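Local structure of melanin biosynthesis protein TyrA, putative (Shewanella oneidensis, 2IIZ) at residues I99-F104 with A293-S298; P76-E81 with P173-G178; D203-T208 with S224-V229. The protein binds heme b and probably acts as a peroxidase of the dye-decolorizing (DyP) type. All blocks are in the same frame, centred on the assembly; numbering follows the deposited sequence.

Interaction 1: residues I99-F104 with A293-S298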
loop_
_atom_site.group_PDB
_atom_site.type_symbol
_atom_site.label_atom_id
_atom_site.label_comp_id
_atom_site.label_asym_id
_atom_site.label_seq_id
_atom_site.Cartn_x
_atom_site.Cartn_y
_atom_site.Cartn_z
ATOM N N ILE A 99 -6.704 4.768 -22.119
ATOM C CA ILE A 99 -6.493 5.926 -21.261
ATOM C C ILE A 99 -4.979 6.063 -21.184
ATOM O O ILE A 99 -4.310 5.279 -20.508
ATOM C CB ILE A 99 -7.084 5.711 -19.854
ATOM C CG1 ILE A 99 -8.611 5.541 -19.933
ATOM C CG2 ILE A 99 -6.768 6.898 -18.953
ATOM C CD1 ILE A 99 -9.303 5.203 -18.599
ATOM N N GLU A 100 -4.446 7.053 -21.883
ATOM C CA GLU A 100 -3.020 7.188 -22.063
ATOM C C GLU A 100 -2.486 8.197 -21.068
ATOM O O GLU A 100 -3.218 9.126 -20.678
ATOM C CB GLU A 100 -2.711 7.679 -23.471
ATOM C CG GLU A 100 -3.420 6.899 -24.587
ATOM C CD GLU A 100 -2.746 5.604 -24.962
ATOM O OE1 GLU A 100 -1.781 5.172 -24.290
ATOM O OE2 GLU A 100 -3.197 5.013 -25.956
ATOM N N TYR A 101 -1.220 7.996 -20.673
ATOM C CA TYR A 101 -0.483 8.893 -19.769
ATOM C C TYR A 101 0.856 9.237 -20.419
ATOM O O TYR A 101 1.424 8.399 -21.121
ATOM C CB TYR A 101 -0.232 8.232 -18.405
ATOM C CG TYR A 101 -1.496 7.734 -17.741
ATOM C CD1 TYR A 101 -2.317 8.605 -17.026
ATOM C CD2 TYR A 101 -1.873 6.389 -17.832
ATOM C CE1 TYR A 101 -3.482 8.154 -16.416
ATOM C CE2 TYR A 101 -3.033 5.922 -17.227
ATOM C CZ TYR A 101 -3.835 6.811 -16.520
ATOM O OH TYR A 101 -4.988 6.366 -15.917
ATOM N N ASP A 102 1.347 10.458 -20.178
ATOM C CA ASP A 102 2.595 10.945 -20.784
ATOM C C ASP A 102 3.836 10.163 -20.339
ATOM O O ASP A 102 4.713 9.849 -21.154
ATOM C CB ASP A 102 2.810 12.435 -20.469
ATOM C CG ASP A 102 1.810 13.340 -21.171
ATOM O OD1 ASP A 102 1.011 12.854 -22.001
ATOM O OD2 ASP A 102 1.824 14.547 -20.885
ATOM N N LEU A 103 3.903 9.862 -19.049
ATOM C CA LEU A 103 5.041 9.151 -18.483
ATOM C C LEU A 103 4.616 8.122 -17.455
ATOM O O LEU A 103 3.675 8.338 -16.678
ATOM C CB LEU A 103 5.995 10.125 -17.807
ATOM C CG LEU A 103 6.681 11.169 -18.675
ATOM C CD1 LEU A 103 7.412 12.127 -17.753
ATOM C CD2 LEU A 103 7.653 10.530 -19.660
ATOM N N PHE A 104 5.343 7.009 -17.469
ATOM C CA PHE A 104 5.142 5.905 -16.553
ATOM C C PHE A 104 6.489 5.598 -15.900
ATOM O O PHE A 104 7.509 5.417 -16.590
ATOM C CB PHE A 104 4.601 4.705 -17.328
ATOM C CG PHE A 104 4.424 3.441 -16.508
ATOM C CD1 PHE A 104 3.996 3.480 -15.187
ATOM C CD2 PHE A 104 4.675 2.205 -17.080
ATOM C CE1 PHE A 104 3.835 2.316 -14.458
ATOM C CE2 PHE A 104 4.517 1.048 -16.359
ATOM C CZ PHE A 104 4.092 1.105 -15.038
ATOM N N ALA A 293 -11.129 -4.322 -17.162
ATOM C CA ALA A 293 -9.971 -3.456 -17.444
ATOM C C ALA A 293 -10.393 -1.976 -17.384
ATOM O O ALA A 293 -11.117 -1.497 -18.255
ATOM C CB ALA A 293 -9.357 -3.782 -18.805
ATOM N N LEU A 294 -9.941 -1.265 -16.355
ATOM C CA LEU A 294 -10.322 0.132 -16.157
ATOM C C LEU A 294 -9.457 1.117 -16.942
ATOM O O LEU A 294 -9.896 2.242 -17.209
ATOM C CB LEU A 294 -10.255 0.477 -14.675
ATOM C CG LEU A 294 -11.155 -0.348 -13.750
ATOM C CD1 LEU A 294 -11.091 0.191 -12.315
ATOM C CD2 LEU A 294 -12.596 -0.349 -14.249
ATOM N N THR A 295 -8.235 0.706 -17.304
ATOM C CA THR A 295 -7.327 1.577 -18.074
ATOM C C THR A 295 -6.646 0.798 -19.174
ATOM O O THR A 295 -6.622 -0.429 -19.134
ATOM C CB THR A 295 -6.248 2.204 -17.175
ATOM O OG1 THR A 295 -5.347 1.182 -16.706
ATOM C CG2 THR A 295 -6.897 2.940 -15.988
ATOM N N GLY A 296 -6.096 1.506 -20.154
ATOM C CA GLY A 296 -5.335 0.870 -21.237
ATOM C C GLY A 296 -4.357 1.841 -21.866
ATOM O O GLY A 296 -4.774 2.743 -22.580
ATOM N N SER A 297 -3.061 1.645 -21.602
ATOM C CA SER A 297 -2.024 2.624 -21.921
ATOM C C SER A 297 -0.899 1.986 -22.729
ATOM O O SER A 297 -0.413 0.910 -22.357
ATOM C CB SER A 297 -1.414 3.188 -20.634
ATOM O OG SER A 297 -2.381 3.649 -19.700
ATOM N N SER A 298 -0.487 2.648 -23.821
ATOM C CA SER A 298 0.692 2.244 -24.586
ATOM C C SER A 298 1.874 3.161 -24.254
ATOM O O SER A 298 1.708 4.388 -24.187
ATOM C CB SER A 298 0.407 2.290 -26.094
ATOM O OG SER A 298 1.395 1.578 -26.828
HETATM O O HOH W 1 0.361 6.347 -22.726
#

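Interaction 2: residues P76-E81 with P173-G178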
loop_
_atom_site.group_PDB
_atom_site.type_symbol
_atom_site.label_atom_id
_atom_site.label_comp_id
_atom_site.label_asym_id
_atom_site.label_seq_id
_atom_site.Cartn_x
_atom_site.Cartn_y
_atom_site.Cartn_z
ATOM N N PRO A 76 10.695 14.638 -31.054
ATOM C CA PRO A 76 10.127 14.903 -32.383
ATOM C C PRO A 76 10.971 14.452 -33.592
ATOM O O PRO A 76 10.414 14.246 -34.681
ATOM C CB PRO A 76 9.956 16.430 -32.389
ATOM C CG PRO A 76 10.930 16.941 -31.370
ATOM C CD PRO A 76 11.051 15.876 -30.334
ATOM N N GLU A 77 12.287 14.304 -33.391
ATOM C CA GLU A 77 13.234 14.009 -34.479
ATOM C C GLU A 77 13.214 12.548 -34.950
ATOM O O GLU A 77 13.571 12.258 -36.100
ATOM C CB GLU A 77 14.669 14.387 -34.066
ATOM C CG GLU A 77 15.008 15.874 -34.227
ATOM C CD GLU A 77 16.344 16.260 -33.591
ATOM O OE1 GLU A 77 16.623 15.815 -32.453
ATOM O OE2 GLU A 77 17.113 17.013 -34.232
ATOM N N SER A 78 12.801 11.643 -34.069
ATOM C CA SER A 78 12.911 10.211 -34.319
ATOM C C SER A 78 11.901 9.439 -33.459
ATOM O O SER A 78 11.451 9.945 -32.440
ATOM C CB SER A 78 14.329 9.731 -33.993
ATOM O OG SER A 78 14.529 9.647 -32.578
ATOM N N ARG A 79 11.569 8.217 -33.880
ATOM C CA ARG A 79 10.498 7.417 -33.277
ATOM C C ARG A 79 10.717 5.922 -33.431
ATOM O O ARG A 79 11.203 5.477 -34.480
ATOM C CB ARG A 79 9.190 7.691 -33.986
ATOM C CG ARG A 79 8.385 8.812 -33.436
ATOM C CD ARG A 79 7.170 8.998 -34.308
ATOM N NE ARG A 79 6.285 7.840 -34.242
ATOM C CZ ARG A 79 5.331 7.662 -33.336
ATOM N NH1 ARG A 79 5.105 8.561 -32.386
ATOM N NH2 ARG A 79 4.591 6.569 -33.380
ATOM N N PRO A 80 10.348 5.142 -32.398
ATOM C CA PRO A 80 10.256 3.695 -32.536
ATOM C C PRO A 80 9.336 3.338 -33.702
ATOM O O PRO A 80 8.268 3.938 -33.857
ATOM C CB PRO A 80 9.630 3.234 -31.206
ATOM C CG PRO A 80 9.858 4.332 -30.245
ATOM C CD PRO A 80 9.995 5.601 -31.042
ATOM N N GLU A 81 9.764 2.370 -34.507
ATOM C CA GLU A 81 9.103 2.012 -35.758
ATOM C C GLU A 81 7.595 1.777 -35.596
ATOM O O GLU A 81 6.789 2.296 -36.368
ATOM C CB GLU A 81 9.768 0.754 -36.342
ATOM C CG GLU A 81 9.231 0.339 -37.714
ATOM C CD GLU A 81 9.839 -0.957 -38.243
ATOM O OE1 GLU A 81 10.196 -1.855 -37.437
ATOM O OE2 GLU A 81 9.956 -1.067 -39.487
ATOM N N PRO A 173 17.465 -0.106 -35.364
ATOM C CA PRO A 173 18.763 0.140 -34.737
ATOM C C PRO A 173 18.751 1.256 -33.676
ATOM O O PRO A 173 19.282 1.064 -32.571
ATOM C CB PRO A 173 19.658 0.519 -35.924
ATOM C CG PRO A 173 19.025 -0.127 -37.103
ATOM C CD PRO A 173 17.550 -0.130 -36.836
ATOM N N GLU A 174 18.149 2.401 -34.008
ATOM C CA GLU A 174 18.182 3.559 -33.109
ATOM C C GLU A 174 17.585 3.253 -31.729
ATOM O O GLU A 174 18.010 3.854 -30.746
ATOM C CB GLU A 174 17.487 4.789 -33.729
ATOM C CG GLU A 174 17.379 5.984 -32.750
ATOM C CD GLU A 174 17.069 7.324 -33.407
ATOM O OE1 GLU A 174 16.696 7.363 -34.604
ATOM O OE2 GLU A 174 17.201 8.352 -32.706
ATOM N N PHE A 175 16.623 2.330 -31.669
ATOM C CA PHE A 175 15.889 2.015 -30.420
ATOM C C PHE A 175 16.121 0.615 -29.834
ATOM O O PHE A 175 15.383 0.166 -28.944
ATOM C CB PHE A 175 14.396 2.256 -30.649
ATOM C CG PHE A 175 14.092 3.660 -31.055
ATOM C CD1 PHE A 175 13.888 4.640 -30.089
ATOM C CD2 PHE A 175 14.022 4.010 -32.399
ATOM C CE1 PHE A 175 13.615 5.943 -30.447
ATOM C CE2 PHE A 175 13.749 5.315 -32.776
ATOM C CZ PHE A 175 13.541 6.290 -31.801
ATOM N N LYS A 176 17.148 -0.063 -30.323
ATOM C CA LYS A 176 17.598 -1.336 -29.766
ATOM C C LYS A 176 17.882 -1.145 -28.284
ATOM O O LYS A 176 18.498 -0.153 -27.889
ATOM C CB LYS A 176 18.859 -1.822 -30.509
ATOM C CG LYS A 176 19.559 -3.034 -29.899
ATOM C CD LYS A 176 20.669 -3.596 -30.816
ATOM C CE LYS A 176 21.659 -4.468 -30.029
ATOM N N GLY A 177 17.428 -2.091 -27.470
ATOM C CA GLY A 177 17.489 -1.957 -26.009
ATOM C C GLY A 177 16.185 -1.458 -25.394
ATOM O O GLY A 177 16.034 -1.444 -24.183
ATOM N N GLY A 178 15.238 -1.048 -26.228
ATOM C CA GLY A 178 13.948 -0.552 -25.753
ATOM C C GLY A 178 12.877 -1.613 -25.842
ATOM O O GLY A 178 13.044 -2.600 -26.546
#

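Interaction 3: residues D203-T208 with S224-V229. With HEM (protoporphyrin IX containing Fe), chain C.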
loop_
_atom_site.group_PDB
_atom_site.type_symbol
_atom_site.label_atom_id
_atom_site.label_comp_id
_atom_site.label_asym_id
_atom_site.label_seq_id
_atom_site.Cartn_x
_atom_site.Cartn_y
_atom_site.Cartn_z
ATOM N N ASP A 203 -11.361 -24.546 -15.249
ATOM C CA ASP A 203 -11.803 -24.615 -16.645
ATOM C C ASP A 203 -11.723 -23.258 -17.341
ATOM O O ASP A 203 -11.650 -23.183 -18.566
ATOM C CB ASP A 203 -13.244 -25.135 -16.722
ATOM C CG ASP A 203 -13.345 -26.662 -16.702
ATOM O OD1 ASP A 203 -12.334 -27.363 -16.453
ATOM O OD2 ASP A 203 -14.475 -27.159 -16.947
ATOM N N ILE A 204 -11.740 -22.188 -16.558
ATOM C CA ILE A 204 -11.670 -20.822 -17.097
ATOM C C ILE A 204 -10.213 -20.424 -17.386
ATOM O O ILE A 204 -9.894 -19.746 -18.381
ATOM C CB ILE A 204 -12.352 -19.831 -16.104
ATOM C CG1 ILE A 204 -13.860 -19.916 -16.276
ATOM C CG2 ILE A 204 -11.898 -18.383 -16.310
ATOM C CD1 ILE A 204 -14.586 -19.505 -15.049
ATOM N N ILE A 205 -9.320 -20.850 -16.506
ATOM C CA ILE A 205 -7.900 -20.584 -16.715
ATOM C C ILE A 205 -7.225 -21.608 -17.617
ATOM O O ILE A 205 -6.380 -21.224 -18.405
ATOM C CB ILE A 205 -7.197 -20.399 -15.387
ATOM C CG1 ILE A 205 -7.608 -19.018 -14.866
ATOM C CG2 ILE A 205 -5.649 -20.491 -15.550
ATOM C CD1 ILE A 205 -7.605 -18.922 -13.431
ATOM N N GLY A 206 -7.602 -22.885 -17.512
ATOM C CA GLY A 206 -6.962 -23.965 -18.280
ATOM C C GLY A 206 -5.774 -24.598 -17.554
ATOM O O GLY A 206 -4.935 -25.267 -18.171
ATOM N N ARG A 207 -5.703 -24.380 -16.238
ATOM C CA ARG A 207 -4.728 -25.056 -15.382
ATOM C C ARG A 207 -5.401 -25.413 -14.057
ATOM O O ARG A 207 -6.377 -24.768 -13.683
ATOM C CB ARG A 207 -3.526 -24.143 -15.134
ATOM C CG ARG A 207 -2.872 -23.634 -16.408
ATOM C CD ARG A 207 -1.730 -22.712 -16.108
ATOM N NE ARG A 207 -0.557 -23.443 -15.666
ATOM C CZ ARG A 207 0.447 -23.816 -16.457
ATOM N NH1 ARG A 207 0.450 -23.539 -17.756
ATOM N NH2 ARG A 207 1.465 -24.481 -15.939
ATOM N N THR A 208 -4.892 -26.428 -13.351
ATOM C CA THR A 208 -5.397 -26.727 -12.004
ATOM C C THR A 208 -4.910 -25.631 -11.064
ATOM O O THR A 208 -3.851 -25.057 -11.280
ATOM C CB THR A 208 -4.966 -28.109 -11.476
ATOM O OG1 THR A 208 -3.541 -28.190 -11.398
ATOM C CG2 THR A 208 -5.481 -29.203 -12.384
ATOM N N SER A 224 -10.949 -20.887 -22.533
ATOM C CA SER A 224 -10.061 -20.752 -21.366
ATOM C C SER A 224 -8.966 -19.727 -21.627
ATOM O O SER A 224 -8.494 -19.612 -22.762
ATOM C CB SER A 224 -9.426 -22.096 -21.012
ATOM O OG SER A 224 -8.646 -22.565 -22.083
ATOM N N HIS A 225 -8.566 -18.995 -20.583
ATOM C CA HIS A 225 -7.544 -17.948 -20.713
ATOM C C HIS A 225 -6.297 -18.374 -21.500
ATOM O O HIS A 225 -5.862 -17.651 -22.385
ATOM C CB HIS A 225 -7.098 -17.418 -19.336
ATOM C CG HIS A 225 -6.268 -16.177 -19.411
ATOM N ND1 HIS A 225 -6.539 -15.148 -20.287
ATOM C CD2 HIS A 225 -5.173 -15.797 -18.713
ATOM C CE1 HIS A 225 -5.643 -14.190 -20.128
ATOM N NE2 HIS A 225 -4.801 -14.557 -19.176
ATOM N N ILE A 226 -5.743 -19.537 -21.168
ATOM C CA ILE A 226 -4.464 -20.039 -21.731
ATOM C C ILE A 226 -4.602 -20.545 -23.178
ATOM O O ILE A 226 -3.612 -20.596 -23.934
ATOM C CB ILE A 226 -3.910 -21.228 -20.862
ATOM C CG1 ILE A 226 -3.795 -20.829 -19.408
ATOM C CG2 ILE A 226 -2.556 -21.686 -21.299
ATOM C CD1 ILE A 226 -3.208 -19.501 -19.203
ATOM N N LYS A 227 -5.811 -20.935 -23.552
ATOM C CA LYS A 227 -6.064 -21.385 -24.912
ATOM C C LYS A 227 -6.098 -20.149 -25.789
ATOM O O LYS A 227 -5.613 -20.158 -26.910
ATOM C CB LYS A 227 -7.401 -22.145 -24.988
ATOM C CG LYS A 227 -7.738 -22.747 -26.365
ATOM C CD LYS A 227 -6.630 -23.645 -26.881
ATOM C CE LYS A 227 -7.126 -24.560 -27.987
ATOM N NZ LYS A 227 -6.081 -25.544 -28.421
ATOM N N ARG A 228 -6.669 -19.083 -25.237
ATOM C CA ARG A 228 -6.950 -17.854 -25.971
ATOM C C ARG A 228 -5.712 -17.000 -26.201
ATOM O O ARG A 228 -5.593 -16.329 -27.221
ATOM C CB ARG A 228 -7.976 -17.024 -25.190
ATOM C CG ARG A 228 -9.383 -17.630 -25.109
ATOM C CD ARG A 228 -10.175 -17.383 -26.362
ATOM N NE ARG A 228 -9.894 -18.415 -27.372
ATOM C CZ ARG A 228 -9.400 -18.184 -28.577
ATOM N NH1 ARG A 228 -9.115 -16.961 -28.977
ATOM N NH2 ARG A 228 -9.184 -19.191 -29.390
ATOM N N VAL A 229 -4.793 -17.025 -25.257
ATOM C CA VAL A 229 -3.593 -16.180 -25.323
ATOM C C VAL A 229 -2.295 -16.936 -25.663
ATOM O O VAL A 229 -1.209 -16.351 -25.612
ATOM C CB VAL A 229 -3.352 -15.431 -23.982
ATOM C CG1 VAL A 229 -4.543 -14.563 -23.615
ATOM C CG2 VAL A 229 -3.057 -16.423 -22.885
HETATM C CHA HEM C . -1.174 -16.935 -18.731
HETATM C CHB HEM C . -3.793 -14.659 -15.388
HETATM C CHC HEM C . -4.509 -10.977 -18.356
HETATM C CHD HEM C . -1.461 -12.952 -21.489
HETATM C C1A HEM C . -1.852 -16.653 -17.574
HETATM C C2A HEM C . -1.983 -17.546 -16.442
HETATM C C3A HEM C . -2.715 -16.894 -15.520
HETATM C C4A HEM C . -3.050 -15.597 -16.045
HETATM C CMA HEM C . -3.148 -17.400 -14.134
HETATM C CAA HEM C . -1.380 -18.969 -16.348
HETATM C CBA HEM C . 0.032 -18.957 -15.727
HETATM C CGA HEM C . 1.067 -18.502 -16.732
HETATM O O1A HEM C . 1.581 -17.350 -16.618
HETATM O O2A HEM C . 1.398 -19.289 -17.661
HETATM C C1B HEM C . -4.221 -13.481 -15.914
HETATM C C2B HEM C . -5.081 -12.538 -15.231
HETATM C C3B HEM C . -5.280 -11.509 -16.063
HETATM C C4B HEM C . -4.549 -11.786 -17.275
HETATM C CMB HEM C . -5.622 -12.763 -13.800
HETATM C CAB HEM C . -6.105 -10.228 -15.866
HETATM C CBB HEM C . -7.228 -10.241 -15.161
HETATM C C1C HEM C . -3.761 -11.216 -19.465
HETATM C C2C HEM C . -3.738 -10.361 -20.622
HETATM C C3C HEM C . -2.891 -10.903 -21.502
HETATM C C4C HEM C . -2.362 -12.113 -20.904
HETATM C CMC HEM C . -4.577 -9.078 -20.731
HETATM C CAC HEM C . -2.501 -10.395 -22.904
HETATM C CBC HEM C . -2.999 -9.292 -23.479
HETATM C C1D HEM C . -1.082 -14.185 -21.035
HETATM C C2D HEM C . -0.122 -15.032 -21.693
HETATM C C3D HEM C . -0.032 -16.278 -20.832
HETATM C C4D HEM C . -0.948 -16.050 -19.745
HETATM C CMD HEM C . 0.639 -14.728 -23.001
HETATM C CAD HEM C . 0.834 -17.529 -21.052
HETATM C CBD HEM C . -0.027 -18.570 -21.749
HETATM C CGD HEM C . 0.787 -19.724 -22.284
HETATM O O1D HEM C . 0.721 -20.834 -21.671
HETATM O O2D HEM C . 1.485 -19.527 -23.312
HETATM N NA HEM C . -2.514 -15.469 -17.306
HETATM N NB HEM C . -3.907 -12.994 -17.164
HETATM N NC HEM C . -2.911 -12.281 -19.651
HETATM N ND HEM C . -1.547 -14.812 -19.895
HETATM FE FE HEM C . -2.896 -13.981 -18.561
#

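Interaction 1: residues I99-F104 with A293-S298
The Tyr101 ring meets Ser297 edge-on: Ser297 OG lies near the ring plane, 3.4 Å from Tyr101 CD2. At the far end of the same ring, Tyr101 OH comes 3.9 Å from Thr295 CG2, the two side chains crossing at about a right angle, and Met26 and Val133 also touch the Tyr101 side chain. The second flat group, the Glu100 carboxylate, is held at both oxygens. Its chain bends at chi2 (-81°), and Glu100 OE1 accepts Ser298 N on the syn lone pair at 2.9 Å, while OE2 takes the backbone N-H of Phe86, so the two bonds should fix the rotation of the group.

Ile99 ties the backbones together. Ile99 N donates to Gly296 O at 2.8 Å, standing 38° above the carbonyl plane. Ser297 OG, anti to its own carbonyl carbon, returns a proton to Ile99 O at 2.7 Å, nearly along the C=O axis. The branch tip Ile99 CD1 rests 3.3 Å from Leu294 O. A water 2.8 Å from Tyr101 O is also bonded to Ser298 O; since more acceptors surround it than it has protons, these bonds may not all coexist.

Strands 103-109 and 291-301 do not pair directly, because strand 61-67 runs between them in the large antiparallel sheet. The link is made instead where the loop entering strand 103-109 passes strand 291-301. Just beyond it, Asp102 and Leu103 both face Phe27, a classic beta bulge where strand 103-109 begins its antiparallel pairing with strand 21-29. The contact thus ties together the N-terminal and C-terminal ferredoxin-like halves characteristic of DyP-type peroxidases.

Interaction 2: residues P76-E81 with P173-G178
Two first torsions bring Phe175 to Pro80 and Glu174 to Ser78. Phe175 CG is anti to its carbonyl carbon (chi1 -59°), which starts the ring off toward Pro80. Glu174 CG is anti to the backbone N, and the chain runs extended beyond it toward Ser78 OG.

The Phe175 ring is covered on both faces. Pro80 N lies over one face, 3.4 Å above the plane and offset toward the rim. Next to it Pro80 CD makes a CH-pi contact, 3.9 Å from the Phe175 ring centroid and only 22° off the normal, and the proline and phenylalanine side chains cross at about a right angle. On the opposite face Glu174 CG stands 3.7 Å above the Phe175 plane, again toward the rim. Arg79 O approaches Phe175 CE2 obliquely, at 3.1 Å.

The polar link is one hydrogen bond: Ser78 OG donates to Glu174 OE2 at 3.0 Å, coming from above the carboxylate plane, 57° out of it. Ser78 CB is 3.4 Å from Glu174 OE1 and equally far from Glu174 OE2, so the methylene lies against both oxygens. Arg79 turns its CB away and pairs with Asp72, while Phe306 of helix 304-308 also meets the Phe175 ring.

Phe175 also begins a type II beta turn ending at Gly178, closed by Gly178 N to Phe175 O at 3.0 Å. The arrangement is thus proline-on-aromatic packing between two loops, one following helix 71-74 and one leading through the turn into strand 179-188, away from the heme site.

Interaction 3: residues D203-T208 with S224-V229
The axial-histidine side of the heme pocket of this DyP-type protein is built where Ile204 and Ile205, at the end of helix 198-205, meet His225 and Ile226, in the first turn of helix 225-228. The main bond is His225 N to Ile204 O, 2.7 Å long and close to straight (165° at the hydrogen), with the donor tilted 15° from the carbonyl plane. Ile204 O also receives a CA-H...O contact from Ser224 CA at 3.2 Å, so one carbonyl faces both the N-cap residue and the first residue of the helix. A second bond, from Ile226 N to Ile205 O, is less certain because that oxygen is modelled too close to a neighbour.

His225 CG is anti to the backbone N (chi1 -169°), and NE2 reaches the heme iron at 2.1 Å. On the other side of the imidazole, ND1 is hydrogen-bonded to Asp285. Ile226 packs over the porphyrin rim at CHA, on the His225 side: its CD1 is 3.3 Å from heme CHA, and its CG2 lies 3.4 Å from heme propionate oxygen O1D. Val229 CG2 comes 3.5 Å from heme C2D. Arg207 CD lies 3.8 Å from heme CAA, with NE bonded to Asn212. An alanine in place of Ile226 removes CG1, CG2 and CD1, and would probably open a gap over the CHA corner of the heme and leave propionate oxygen O1D without its apolar neighbour.

Three points therefore hold His225: iron at NE2 and Asp285 at ND1 probably fix the turn of the ring, while the bond to Ile204 O holds the backbone from which it hangs.

From the N terminus, 76-81 comes first and 99-104 soon after. The chain reaches 173-178 and closes interaction 2 before 99-104 has found its partner. It then opens and closes the short loop of interaction 3, between 203-208 and 224-229, and only at 293-298 completes interaction 1. Interactions 1 and 2 therefore cross, both joining the N-terminal and C-terminal DyP family regions, whereas interaction 3 lies wholly within the C-terminal one and within the span of interaction 1. Centres of interactions 2 and 3 are 36 Å apart, on opposite sides of the chain's centre: peripheral loops on one side, heme pocket on the other, with the loop-to-strand contact of interaction 1 nearer the middle of the chain.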